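Local atomic coordinates of endoglucanase (Clostridium thermocellum, PDB entry 2E4T), a protein that hydrolyses internal beta-1,4-glucosidic bonds of cellulose and probably xyloglucan, this chain being the family 44 catalytic part of a larger, multi-domain cellulase. Residues Y71-G76 / P86-T91; E126-S131 / I197-V202; I183-A188 / I357-Y362; W256-Y261 / L343-K348; F500-P505 / C510-E515. One frame throughout, in Å; residues are numbered along the deposited sequence.

Contact 1 of 5, residues Y71-G76 / P86-T91; sequences YLLEDG and PASVVT
S88 OG, hydrogen-bonded to E82 O and more weakly to T85 O, also touches L73: the methyl L73 CD2 stands 3.6 Å from S88 OG. The serine hydroxyl is thus turned back into its own loop, in the cleft between N and carbonyl (chi1 63°), and offers the leucine only packing. V89, the next residue, makes most of the contact. Its CG2 methyl lies 3.6 Å from L73 CD2, the two side chains crossing at about a right angle, and it also rests on the backbone, 3.8 Å from L72 C. The other branch, V89 CG1, reaches L72 CB at 4.0 Å. Helix 88-99, which leads after a short loop to barrel strand 104-109, here meets the short helix 71-75. F43 of strand 40-43 touches both L72 and V89 from the barrel side, while N56 takes the V89 N-H. Between the two segments the packing is therefore of methyl groups without a hydrogen bond; further along helix 88-99, K96 adds a polar link by bonding G76 O.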
# COMPACT_ATOMS: atom_id res chain seq x y z
N TYR A 71 2.67 21.68 10.08
CA TYR A 71 2.96 20.30 10.49
C TYR A 71 3.74 19.52 9.47
O TYR A 71 4.67 18.76 9.82
CB TYR A 71 1.65 19.57 10.81
CG TYR A 71 1.86 18.08 11.09
CD1 TYR A 71 2.28 17.65 12.34
CD2 TYR A 71 1.69 17.12 10.11
CE1 TYR A 71 2.53 16.29 12.59
CE2 TYR A 71 1.89 15.75 10.34
CZ TYR A 71 2.27 15.35 11.58
OH TYR A 71 2.48 14.01 11.85
N LEU A 72 3.38 19.58 8.17
CA LEU A 72 4.06 18.70 7.21
C LEU A 72 5.51 19.14 7.00
O LEU A 72 6.36 18.29 6.68
CB LEU A 72 3.31 18.60 5.89
CG LEU A 72 2.03 17.80 5.95
CD1 LEU A 72 1.31 17.87 4.62
CD2 LEU A 72 2.31 16.31 6.33
N LEU A 73 5.81 20.44 7.10
CA LEU A 73 7.17 20.92 7.05
C LEU A 73 8.01 20.33 8.20
O LEU A 73 9.13 19.86 8.04
CB LEU A 73 7.22 22.45 7.10
CG LEU A 73 6.71 23.13 5.84
CD1 LEU A 73 6.28 24.59 6.16
CD2 LEU A 73 7.75 23.07 4.74
N GLU A 74 7.44 20.40 9.41
CA GLU A 74 8.11 19.92 10.60
C GLU A 74 8.25 18.40 10.58
O GLU A 74 9.37 17.87 10.73
CB GLU A 74 7.33 20.39 11.83
CG GLU A 74 7.34 21.86 11.98
CD GLU A 74 6.36 22.24 13.07
OE1 GLU A 74 6.47 21.73 14.21
OE2 GLU A 74 5.44 23.05 12.84
N ASP A 75 7.16 17.70 10.35
CA ASP A 75 7.19 16.24 10.38
C ASP A 75 8.06 15.65 9.28
O ASP A 75 8.68 14.58 9.48
CB ASP A 75 5.81 15.66 10.28
CG ASP A 75 5.81 14.15 10.47
OD1 ASP A 75 6.05 13.72 11.61
OD2 ASP A 75 5.64 13.39 9.51
N GLY A 76 8.11 16.33 8.13
CA GLY A 76 8.94 15.84 7.04
C GLY A 76 10.40 16.20 7.18
O GLY A 76 11.21 15.76 6.33
N PRO A 86 8.25 26.61 -2.89
CA PRO A 86 7.14 25.77 -3.36
C PRO A 86 7.51 24.28 -3.29
O PRO A 86 8.62 23.87 -3.66
CB PRO A 86 6.87 26.22 -4.79
CG PRO A 86 7.32 27.71 -4.74
CD PRO A 86 8.57 27.68 -3.86
N ALA A 87 6.52 23.51 -2.85
CA ALA A 87 6.62 22.05 -2.84
C ALA A 87 7.74 21.51 -1.99
O ALA A 87 8.03 20.31 -2.11
CB ALA A 87 6.70 21.48 -4.28
N SER A 88 8.32 22.29 -1.07
CA SER A 88 9.46 21.76 -0.29
C SER A 88 9.06 20.56 0.55
O SER A 88 9.92 19.68 0.81
CB SER A 88 10.12 22.84 0.54
OG SER A 88 9.18 23.32 1.49
N VAL A 89 7.82 20.46 1.02
CA VAL A 89 7.41 19.22 1.72
C VAL A 89 7.62 18.02 0.78
O VAL A 89 8.13 16.97 1.21
CB VAL A 89 5.94 19.35 2.17
CG1 VAL A 89 5.33 18.00 2.51
CG2 VAL A 89 5.86 20.28 3.35
N VAL A 90 7.15 18.14 -0.45
CA VAL A 90 7.17 17.02 -1.41
C VAL A 90 8.57 16.78 -1.96
O VAL A 90 8.98 15.61 -2.14
CB VAL A 90 6.11 17.25 -2.49
CG1 VAL A 90 6.28 16.27 -3.63
CG2 VAL A 90 4.72 17.12 -1.85
N THR A 91 9.34 17.86 -2.22
CA THR A 91 10.68 17.64 -2.72
C THR A 91 11.60 17.10 -1.62
O THR A 91 12.49 16.26 -1.91
CB THR A 91 11.25 18.89 -3.38
OG1 THR A 91 11.40 19.96 -2.41
CG2 THR A 91 10.38 19.37 -4.53

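Contact 2 of 5, residues E126-S131 / I197-V202; sequences EETAPS and IHPDNV
Two of the long loops that follow barrel strands 104-109 and 180-183 lean together where T128 and A129 meet P199 and I197. T128 brings its methyl to the proline ring: CG2, anti to the backbone N, lies 4.0 Å from P199 CG and equally near the next ring carbon. The same torsion swings OG1 the other way, into a hydrogen bond with Q125 O. Next along, A129 CB packs against the backbone of I197, 4.1 Å from its O. In the TIM-barrel layout these are connections after the third and fourth strands, so the contact ties neighbouring loops at the rim of the barrel, with Y114 and W134 touching both A129 and I197. A single water stitches the backbones: it donates to A129 O at 2.7 Å and to I197 O at 2.8 Å, the two acceptors subtending about 122° at its oxygen. Just beyond, a cis peptide before P130 turns the chain, and S131 OG donates back to E127 O (2.8 Å), tilted 31° from that carbonyl plane.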
# COMPACT_ATOMS: atom_id res chain seq x y z
N GLU A 126 -17.45 28.50 10.60
CA GLU A 126 -17.91 29.66 9.83
C GLU A 126 -16.93 30.00 8.72
O GLU A 126 -17.33 30.71 7.78
CB GLU A 126 -18.14 30.84 10.79
CG GLU A 126 -19.26 30.51 11.78
CD GLU A 126 -18.84 29.63 12.91
OE1 GLU A 126 -17.76 29.83 13.51
OE2 GLU A 126 -19.59 28.64 13.22
N GLU A 127 -15.72 29.46 8.77
CA GLU A 127 -14.69 29.63 7.73
C GLU A 127 -14.62 28.40 6.81
O GLU A 127 -13.65 28.24 6.05
CB GLU A 127 -13.34 29.83 8.41
CG GLU A 127 -13.23 31.21 9.08
CD GLU A 127 -11.99 31.38 9.94
OE1 GLU A 127 -11.45 30.39 10.51
OE2 GLU A 127 -11.55 32.57 10.05
N THR A 128 -15.66 27.57 6.80
CA THR A 128 -15.75 26.48 5.84
C THR A 128 -15.56 27.04 4.46
O THR A 128 -16.07 28.12 4.09
CB THR A 128 -17.10 25.77 5.98
OG1 THR A 128 -17.17 25.14 7.25
CG2 THR A 128 -17.36 24.72 4.89
N ALA A 129 -14.83 26.30 3.59
CA ALA A 129 -14.50 26.81 2.28
C ALA A 129 -15.77 27.04 1.46
O ALA A 129 -16.72 26.23 1.50
CB ALA A 129 -13.62 25.78 1.56
N PRO A 130 -15.76 28.08 0.59
CA PRO A 130 -14.69 29.05 0.40
C PRO A 130 -14.68 30.10 1.52
O PRO A 130 -15.73 30.54 2.00
CB PRO A 130 -15.04 29.72 -0.94
CG PRO A 130 -16.57 29.61 -1.00
CD PRO A 130 -16.87 28.26 -0.39
N SER A 131 -13.48 30.49 1.91
CA SER A 131 -13.27 31.57 2.86
C SER A 131 -11.84 32.05 2.74
O SER A 131 -11.02 31.41 2.03
CB SER A 131 -13.57 31.15 4.30
OG SER A 131 -12.46 30.39 4.80
N ILE A 197 -13.36 21.64 4.57
CA ILE A 197 -13.07 21.70 3.13
C ILE A 197 -14.26 21.22 2.31
O ILE A 197 -14.62 21.83 1.30
CB ILE A 197 -11.82 20.82 2.81
CG1 ILE A 197 -10.59 21.38 3.49
CG2 ILE A 197 -11.64 20.73 1.26
CD1 ILE A 197 -9.32 20.56 3.29
N HIS A 198 -14.87 20.10 2.75
CA HIS A 198 -15.85 19.38 1.93
C HIS A 198 -16.95 18.87 2.84
O HIS A 198 -17.04 17.67 3.15
CB HIS A 198 -15.15 18.22 1.22
CG HIS A 198 -15.95 17.58 0.14
ND1 HIS A 198 -17.09 16.84 0.35
CD2 HIS A 198 -15.73 17.57 -1.19
CE1 HIS A 198 -17.57 16.42 -0.82
NE2 HIS A 198 -16.74 16.85 -1.77
N PRO A 199 -17.84 19.76 3.30
CA PRO A 199 -18.84 19.38 4.27
C PRO A 199 -19.85 18.35 3.79
O PRO A 199 -20.44 17.63 4.63
CB PRO A 199 -19.55 20.71 4.62
CG PRO A 199 -19.30 21.61 3.38
CD PRO A 199 -17.87 21.23 3.02
N ASP A 200 -20.14 18.32 2.50
CA ASP A 200 -21.18 17.42 2.01
C ASP A 200 -20.59 16.01 1.79
O ASP A 200 -19.43 15.87 1.37
CB ASP A 200 -21.77 17.97 0.71
CG ASP A 200 -22.45 19.33 0.91
OD1 ASP A 200 -22.97 19.58 2.04
OD2 ASP A 200 -22.50 20.11 -0.08
N ASN A 201 -21.40 14.98 1.99
CA ASN A 201 -20.95 13.62 1.72
C ASN A 201 -20.71 13.49 0.22
O ASN A 201 -21.61 13.80 -0.60
CB ASN A 201 -22.03 12.62 2.16
CG ASN A 201 -22.24 12.63 3.67
OD1 ASN A 201 -21.32 12.89 4.43
ND2 ASN A 201 -23.47 12.37 4.11
N VAL A 202 -19.52 12.98 -0.17
CA VAL A 202 -19.18 12.96 -1.58
C VAL A 202 -20.15 12.11 -2.38
O VAL A 202 -20.57 11.00 -1.97
CB VAL A 202 -17.73 12.48 -1.79
CG1 VAL A 202 -17.57 10.99 -1.46
CG2 VAL A 202 -17.22 12.84 -3.16
O HOH W 1 -16.75 23.61 0.72

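Contact 3 of 5, residues I183-A188 / I357-Y362; sequences IDNEPA and ITEYDY
The N185 amide and the E359 carboxylate are nearly parallel, their planes 18° apart, whereas the carboxylates of E186 and E359 are turned 35° against each other. E186 OE2 stands well off the E359 plane, 4.0 Å from E359 OE1, and N185 OD1 lies off the same side, 3.7 Å from E359 OE2. R42 bridges N185 OD1 and E359 OE2, which probably eases their approach: one guanidinium nitrogen is in a salt bridge with the glutamate oxygen, the other hydrogen-bonded to the amide oxygen. A water completes the link, accepting from N185 ND2 at 3.0 Å and donating to E359 OE2 at 2.7 Å. N185 follows barrel strand 180-183 in an Asn-Glu-Pro run, and E359 stands where strand 354-360 turns a corner, the fourth and seventh strands. That is the layout of clan GH-A glycosidases, so E186 is probably the acid/base and E359 the nucleophile. Y285 OH is hydrogen-bonded to E359 OE1 and, with R42 on OE2, helps fix the rotation of the carboxylate. With CG anti to the backbone N (chi1 -177°), the N185 amide is carried toward E359. The backbone N185 N donates to D184 OD1 at 2.7 Å.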
# COMPACT_ATOMS: atom_id res chain seq x y z
N ILE A 183 -5.26 10.51 -6.48
CA ILE A 183 -6.41 11.42 -6.47
C ILE A 183 -6.86 11.58 -4.98
O ILE A 183 -7.79 10.95 -4.50
CB ILE A 183 -7.54 10.90 -7.35
CG1 ILE A 183 -7.05 10.65 -8.78
CG2 ILE A 183 -8.65 11.97 -7.42
CD1 ILE A 183 -7.90 9.81 -9.62
N ASP A 184 -6.11 12.42 -4.26
CA ASP A 184 -6.47 12.71 -2.86
C ASP A 184 -6.43 11.42 -2.02
O ASP A 184 -5.62 10.52 -2.29
CB ASP A 184 -7.79 13.51 -2.81
CG ASP A 184 -7.93 14.45 -1.65
OD1 ASP A 184 -8.09 13.95 -0.51
OD2 ASP A 184 -7.89 15.70 -1.87
N ASN A 185 -7.25 11.42 -0.97
CA ASN A 185 -7.17 10.40 0.06
C ASN A 185 -8.59 10.25 0.64
O ASN A 185 -9.20 11.22 1.05
CB ASN A 185 -6.26 10.92 1.21
CG ASN A 185 -6.08 9.87 2.29
OD1 ASN A 185 -5.49 8.77 2.03
ND2 ASN A 185 -6.64 10.13 3.47
N GLU A 186 -9.07 9.00 0.68
CA GLU A 186 -10.29 8.65 1.42
C GLU A 186 -11.43 9.63 1.15
O GLU A 186 -12.00 10.24 2.06
CB GLU A 186 -10.02 8.48 2.92
CG GLU A 186 -8.99 7.36 3.15
CD GLU A 186 -8.79 6.98 4.57
OE1 GLU A 186 -9.30 7.65 5.51
OE2 GLU A 186 -8.07 5.94 4.79
N PRO A 187 -11.89 9.71 -0.11
CA PRO A 187 -12.94 10.70 -0.45
C PRO A 187 -14.24 10.45 0.28
O PRO A 187 -14.96 11.44 0.59
CB PRO A 187 -13.08 10.53 -1.98
CG PRO A 187 -12.58 9.12 -2.25
CD PRO A 187 -11.41 8.98 -1.29
N ALA A 188 -14.63 9.19 0.54
CA ALA A 188 -15.85 8.95 1.27
C ALA A 188 -15.78 9.40 2.72
O ALA A 188 -16.83 9.47 3.38
CB ALA A 188 -16.31 7.50 1.15
N ILE A 357 -2.48 -1.44 -2.53
CA ILE A 357 -2.99 -1.36 -1.15
C ILE A 357 -2.13 -0.30 -0.47
O ILE A 357 -1.03 -0.58 -0.01
CB ILE A 357 -2.92 -2.72 -0.43
CG1 ILE A 357 -3.46 -3.87 -1.30
CG2 ILE A 357 -3.62 -2.58 0.90
CD1 ILE A 357 -4.91 -3.76 -1.74
N THR A 358 -2.63 0.96 -0.49
CA THR A 358 -1.78 2.09 -0.14
C THR A 358 -1.78 2.44 1.37
O THR A 358 -0.96 3.27 1.79
CB THR A 358 -2.10 3.31 -0.99
OG1 THR A 358 -3.44 3.70 -0.76
CG2 THR A 358 -1.73 3.08 -2.44
N GLU A 359 -2.64 1.80 2.15
CA GLU A 359 -2.51 1.79 3.60
C GLU A 359 -2.99 0.42 4.06
O GLU A 359 -4.02 -0.08 3.56
CB GLU A 359 -3.34 2.84 4.34
CG GLU A 359 -2.95 4.26 4.00
CD GLU A 359 -3.71 5.34 4.74
OE1 GLU A 359 -4.30 5.05 5.83
OE2 GLU A 359 -3.68 6.51 4.26
N TYR A 360 -2.31 -0.15 5.05
CA TYR A 360 -2.74 -1.35 5.72
C TYR A 360 -1.87 -1.46 6.99
O TYR A 360 -0.78 -0.85 7.08
CB TYR A 360 -2.57 -2.62 4.85
CG TYR A 360 -1.12 -2.94 4.52
CD1 TYR A 360 -0.40 -3.81 5.33
CD2 TYR A 360 -0.48 -2.36 3.44
CE1 TYR A 360 0.93 -4.09 5.12
CE2 TYR A 360 0.88 -2.65 3.18
CZ TYR A 360 1.57 -3.49 4.03
OH TYR A 360 2.90 -3.78 3.85
N ASP A 361 -2.34 -2.27 7.94
CA ASP A 361 -1.60 -2.57 9.19
C ASP A 361 -2.32 -3.73 9.82
O ASP A 361 -3.50 -3.62 10.16
CB ASP A 361 -1.62 -1.35 10.09
CG ASP A 361 -1.01 -1.59 11.48
OD1 ASP A 361 -0.30 -2.59 11.67
OD2 ASP A 361 -1.22 -0.70 12.38
N TYR A 362 -1.59 -4.87 9.99
CA TYR A 362 -2.15 -6.05 10.63
C TYR A 362 -1.99 -6.04 12.16
O TYR A 362 -2.42 -7.00 12.82
CB TYR A 362 -1.59 -7.33 9.98
CG TYR A 362 -2.32 -7.66 8.71
CD1 TYR A 362 -2.23 -6.81 7.57
CD2 TYR A 362 -3.19 -8.74 8.65
CE1 TYR A 362 -3.02 -7.02 6.45
CE2 TYR A 362 -3.96 -8.98 7.53
CZ TYR A 362 -3.91 -8.10 6.44
OH TYR A 362 -4.68 -8.25 5.31
O HOH W 2 -5.84 7.83 5.18

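Contact 4 of 5, residues W256-Y261 / L343-K348; sequences WFIDYY and LDSIEK
W256 tucks its indole between its own backbone N and carbonyl (chi1 57°), which carries NE1 across to S345, while D259, with CG beside its own backbone N, brings OD1 to the same hydroxyl. S345 OG is therefore both acceptor and donor. It receives the indole N-H at 3.0 Å from W256 NE1, a fairly straight bond of 157° that lies almost in the ring plane, and it gives its proton to D259 OD1 at 2.6 Å. That oxygen is met on its syn side, 16° out of the carboxylate plane. W256 NE1 also makes a bent bond to D259 OD1 at 3.3 Å, a weak third contact beside the two good bonds. W256 is the N-cap residue of helix 257-272, and S345 lies midway along helix 338-349. The first helix follows the fifth barrel strand and the second precedes the seventh, so two neighbouring helices of the barrel's outer layer are joined here. I258 packs beside these polar groups: its CB lies over one face of the W256 ring, toward the rim, and its CG2 comes within 3.9 Å of S345 CB. L342 of the same helix as S345 touches both W256 and I258, and the F335 ring meets the indole. Within helix 338-349, K348 NZ forms a salt bridge with D344 OD2 at 2.8 Å in the conformer described.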
# COMPACT_ATOMS: atom_id res chain seq x y z
N TRP A 256 -21.03 -3.39 -6.68
CA TRP A 256 -20.41 -2.54 -5.66
C TRP A 256 -19.80 -1.33 -6.35
O TRP A 256 -19.62 -1.32 -7.61
CB TRP A 256 -19.39 -3.26 -4.77
CG TRP A 256 -18.23 -3.96 -5.40
CD1 TRP A 256 -18.04 -4.36 -6.72
CD2 TRP A 256 -17.09 -4.46 -4.67
NE1 TRP A 256 -16.86 -5.08 -6.82
CE2 TRP A 256 -16.27 -5.14 -5.60
CE3 TRP A 256 -16.72 -4.39 -3.32
CZ2 TRP A 256 -15.10 -5.77 -5.20
CZ3 TRP A 256 -15.56 -5.02 -2.94
CH2 TRP A 256 -14.76 -5.70 -3.87
N PHE A 257 -19.47 -0.32 -5.56
CA PHE A 257 -18.87 0.91 -6.05
C PHE A 257 -17.56 0.64 -6.80
O PHE A 257 -17.29 1.34 -7.80
CB PHE A 257 -18.68 1.93 -4.93
CG PHE A 257 -18.01 3.16 -5.42
CD1 PHE A 257 -18.70 4.13 -6.13
CD2 PHE A 257 -16.64 3.35 -5.19
CE1 PHE A 257 -18.04 5.23 -6.68
CE2 PHE A 257 -15.98 4.45 -5.72
CZ PHE A 257 -16.67 5.40 -6.47
N ILE A 258 -16.76 -0.35 -6.39
CA ILE A 258 -15.55 -0.66 -7.15
C ILE A 258 -15.84 -0.84 -8.62
O ILE A 258 -15.12 -0.32 -9.50
CB ILE A 258 -14.94 -1.98 -6.59
CG1 ILE A 258 -14.46 -1.82 -5.13
CG2 ILE A 258 -13.84 -2.49 -7.50
CD1 ILE A 258 -13.32 -0.85 -4.93
N ASP A 259 -16.93 -1.58 -8.96
CA ASP A 259 -17.25 -1.81 -10.38
C ASP A 259 -17.65 -0.54 -11.09
O ASP A 259 -17.29 -0.32 -12.26
CB ASP A 259 -18.40 -2.82 -10.49
CG ASP A 259 -17.98 -4.24 -10.10
OD1 ASP A 259 -16.77 -4.52 -10.07
OD2 ASP A 259 -18.92 -5.06 -9.89
N TYR A 260 -18.47 0.30 -10.42
CA TYR A 260 -18.87 1.59 -10.98
C TYR A 260 -17.63 2.45 -11.28
O TYR A 260 -17.50 3.05 -12.36
CB TYR A 260 -19.80 2.30 -10.01
CG TYR A 260 -20.16 3.72 -10.40
CD1 TYR A 260 -21.33 4.00 -11.10
CD2 TYR A 260 -19.36 4.78 -10.00
CE1 TYR A 260 -21.71 5.30 -11.39
CE2 TYR A 260 -19.72 6.10 -10.29
CZ TYR A 260 -20.90 6.35 -10.97
OH TYR A 260 -21.26 7.67 -11.19
N TYR A 261 -16.71 2.51 -10.29
CA TYR A 261 -15.52 3.36 -10.49
C TYR A 261 -14.71 2.88 -11.67
O TYR A 261 -14.31 3.67 -12.54
CB TYR A 261 -14.69 3.32 -9.18
CG TYR A 261 -13.50 4.20 -9.20
CD1 TYR A 261 -13.62 5.58 -9.01
CD2 TYR A 261 -12.20 3.68 -9.40
CE1 TYR A 261 -12.52 6.42 -9.00
CE2 TYR A 261 -11.10 4.53 -9.37
CZ TYR A 261 -11.23 5.86 -9.14
OH TYR A 261 -10.09 6.63 -9.05
N LEU A 343 -9.54 -8.05 -8.13
CA LEU A 343 -8.91 -8.37 -9.42
C LEU A 343 -9.97 -8.82 -10.46
O LEU A 343 -9.84 -8.49 -11.65
CB LEU A 343 -7.84 -9.42 -9.24
CG LEU A 343 -6.62 -8.92 -8.45
CD1 LEU A 343 -5.79 -10.10 -7.99
CD2 LEU A 343 -5.77 -7.94 -9.26
N ASP A 344 -10.98 -9.55 -10.01
CA ASP A 344 -12.08 -9.97 -10.90
C ASP A 344 -12.85 -8.77 -11.40
O ASP A 344 -13.26 -8.68 -12.57
CB ASP A 344 -12.99 -10.94 -10.17
CG ASP A 344 -14.29 -11.30 -10.90
OD1 ASP A 344 -14.16 -12.12 -11.78
OD2 ASP A 344 -15.41 -10.82 -10.60
N SER A 345 -13.07 -7.77 -10.52
CA SER A 345 -13.70 -6.54 -10.96
C SER A 345 -12.88 -5.81 -11.99
O SER A 345 -13.44 -5.30 -12.98
CB SER A 345 -14.00 -5.66 -9.73
OG SER A 345 -15.07 -6.17 -9.00
N ILE A 346 -11.56 -5.74 -11.79
CA ILE A 346 -10.69 -5.16 -12.79
C ILE A 346 -10.85 -5.88 -14.14
O ILE A 346 -11.00 -5.25 -15.20
CB ILE A 346 -9.24 -5.15 -12.32
CG1 ILE A 346 -9.06 -4.05 -11.24
CG2 ILE A 346 -8.29 -4.94 -13.49
CD1 ILE A 346 -7.76 -4.18 -10.46
N GLU A 347 -10.82 -7.23 -14.09
CA GLU A 347 -10.91 -8.00 -15.36
C GLU A 347 -12.23 -7.73 -16.08
O GLU A 347 -12.27 -7.71 -17.31
CB GLU A 347 -10.77 -9.50 -15.06
CG GLU A 347 -9.41 -9.87 -14.63
CD GLU A 347 -9.25 -11.35 -14.26
OE1 GLU A 347 -10.25 -12.05 -13.94
OE2 GLU A 347 -8.08 -11.83 -14.27
N LYS A 348 -13.31 -7.53 -15.32
CA LYS A 348 -14.62 -7.35 -15.92
C LYS A 348 -14.83 -5.93 -16.43
O LYS A 348 -15.49 -5.74 -17.46
CB LYS A 348 -15.72 -7.70 -14.89
CG LYS A 348 -15.87 -9.21 -14.62
CD LYS A 348 -16.83 -9.53 -13.48
CE LYS A 348 -17.08 -11.05 -13.43
NZ LYS A 348 -17.62 -11.46 -12.13

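Contact 5 of 5, residues F500-P505 / C510-E515; sequences FTYTVP and CHIVLE
Aliphatic against aromatic packing comes first. F500 and L514 approach from opposite directions and meet with F500 CE2 4.1 Å from L514 CD2; the other leucine methyl lies nearly as close to the same ring atom. A chi1 of 61°, with CG between N and carbonyl, points the F500 ring toward L514, and F463 stacks on it from an adjacent strand. One step along, Y502 CD2 lies 4.3 Å from I512 CD1. I492 of strand 486-492 touches F500, Y502 and I512 alike, filling in beside these pairs. The sulfur contacts form the second group. C510 SG sits at the edge of the Y502 ring, near its plane, 4.3 Å from Y502 CE2, and packs on V504 with V504 CG1 3.9 Å away. C510 is modelled in two conformers, so these two contacts hold for one of them. Hydrogen bonds across the pair are absent, as expected from strand axes 11.1 Å apart: F500 instead pairs its backbone with F463, and C510 with L450. The two strands run nearly antiparallel, at 159°, joined by a short connection, with every inward residue (F500, Y502 and V504 against C510, I512 and L514) meeting a partner across the interior. This is consistent with a beta-sandwich-like domain beside the TIM barrel, built mostly from the C-terminal part of the chain with strand 8-22 added.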
# COMPACT_ATOMS: atom_id res chain seq x y z
N PHE A 500 14.51 -32.24 0.93
CA PHE A 500 15.15 -32.09 2.23
C PHE A 500 14.05 -31.94 3.28
O PHE A 500 12.91 -31.64 2.94
CB PHE A 500 16.16 -30.93 2.26
CG PHE A 500 15.57 -29.58 1.99
CD1 PHE A 500 15.08 -28.79 3.04
CD2 PHE A 500 15.52 -29.07 0.72
CE1 PHE A 500 14.58 -27.52 2.82
CE2 PHE A 500 15.00 -27.81 0.48
CZ PHE A 500 14.53 -27.04 1.54
N THR A 501 14.44 -32.12 4.53
CA THR A 501 13.53 -31.89 5.65
C THR A 501 14.13 -30.82 6.56
O THR A 501 15.31 -30.88 6.89
CB THR A 501 13.36 -33.19 6.45
OG1 THR A 501 12.75 -34.17 5.58
CG2 THR A 501 12.55 -33.01 7.73
N TYR A 502 13.27 -29.88 7.00
CA TYR A 502 13.74 -28.77 7.77
C TYR A 502 12.69 -28.48 8.84
O TYR A 502 11.53 -28.18 8.52
CB TYR A 502 13.93 -27.54 6.87
CG TYR A 502 14.60 -26.36 7.56
CD1 TYR A 502 15.87 -26.50 8.15
CD2 TYR A 502 14.01 -25.10 7.57
CE1 TYR A 502 16.53 -25.43 8.72
CE2 TYR A 502 14.68 -24.02 8.13
CZ TYR A 502 15.91 -24.18 8.73
OH TYR A 502 16.54 -23.09 9.29
N THR A 503 13.06 -28.62 10.11
CA THR A 503 12.18 -28.35 11.22
C THR A 503 12.47 -26.95 11.74
O THR A 503 13.63 -26.58 11.99
CB THR A 503 12.37 -29.39 12.33
OG1 THR A 503 11.98 -30.66 11.79
CG2 THR A 503 11.54 -29.03 13.56
N VAL A 504 11.38 -26.18 11.90
CA VAL A 504 11.44 -24.79 12.24
C VAL A 504 10.74 -24.62 13.62
O VAL A 504 9.64 -25.17 13.82
CB VAL A 504 10.61 -23.95 11.13
CG1 VAL A 504 10.59 -22.46 11.43
CG2 VAL A 504 11.20 -24.18 9.74
N PRO A 505 11.34 -23.87 14.56
CA PRO A 505 10.63 -23.62 15.83
C PRO A 505 9.30 -22.89 15.62
O PRO A 505 9.02 -22.29 14.57
CB PRO A 505 11.61 -22.74 16.61
CG PRO A 505 12.97 -23.08 15.99
CD PRO A 505 12.67 -23.26 14.54
N CYS A 510 11.38 -17.54 8.10
CA CYS A 510 12.65 -17.80 7.49
C CYS A 510 12.66 -17.44 6.00
O CYS A 510 11.63 -17.48 5.33
CB CYS A 510 12.87 -19.39 7.44
SG CYS A 510 12.76 -20.26 9.00
N HIS A 511 13.87 -17.13 5.54
CA HIS A 511 14.14 -16.94 4.10
C HIS A 511 15.29 -17.91 3.79
O HIS A 511 16.39 -17.78 4.33
CB HIS A 511 14.56 -15.49 3.84
CG HIS A 511 14.66 -15.14 2.39
ND1 HIS A 511 14.44 -13.85 1.96
CD2 HIS A 511 15.05 -15.83 1.26
CE1 HIS A 511 14.68 -13.79 0.64
NE2 HIS A 511 15.03 -14.97 0.18
N ILE A 512 14.97 -18.88 2.92
CA ILE A 512 15.93 -19.91 2.51
C ILE A 512 16.38 -19.54 1.08
O ILE A 512 15.55 -19.21 0.24
CB ILE A 512 15.27 -21.29 2.50
CG1 ILE A 512 14.69 -21.63 3.87
CG2 ILE A 512 16.25 -22.36 2.01
CD1 ILE A 512 13.81 -22.89 3.87
N VAL A 513 17.70 -19.62 0.82
CA VAL A 513 18.23 -19.33 -0.51
C VAL A 513 19.01 -20.57 -0.95
O VAL A 513 20.07 -20.89 -0.42
CB VAL A 513 19.15 -18.11 -0.50
CG1 VAL A 513 19.60 -17.79 -1.95
CG2 VAL A 513 18.45 -16.88 0.15
N LEU A 514 18.40 -21.31 -1.89
CA LEU A 514 18.98 -22.54 -2.42
C LEU A 514 19.80 -22.26 -3.63
O LEU A 514 19.42 -21.51 -4.53
CB LEU A 514 17.88 -23.51 -2.76
CG LEU A 514 17.12 -24.10 -1.58
CD1 LEU A 514 15.77 -24.54 -1.98
CD2 LEU A 514 17.94 -25.30 -1.00
N GLU A 515 20.97 -22.93 -3.69
CA GLU A 515 21.83 -22.85 -4.86
C GLU A 515 22.48 -24.22 -5.11
O GLU A 515 22.51 -25.04 -4.23
CB GLU A 515 22.88 -21.76 -4.72
CG GLU A 515 23.80 -21.91 -3.61
CD GLU A 515 24.63 -20.66 -3.32
OE1 GLU A 515 24.07 -19.56 -3.03
OE2 GLU A 515 25.88 -20.81 -3.34

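Along the chain contacts 1 and 2 come in succession, contact 2 interleaves with contact 3, contact 4 is nested within the loop that contact 3 closes, and contact 5 ends the chain. Contact 3 lies near the middle, 8 Å from the chain's centre, at the ends of two strands of the parallel barrel sheet. Between centres, contact 3 is 20 Å from contact 1 and 21 Å from contact 2. Contacts 3 and 4 have centres 17 Å apart. Contacts 1, 2 and 4 sit on helices and loops of the barrel domain; helix 338-349 of contact 4 leads toward strand 354-360. V202 packs on P187 and A188, and I183 on Y261. Contact 5, 36 Å from contact 3 between centres, belongs to the separate mixed sheet, away from the probable active centre.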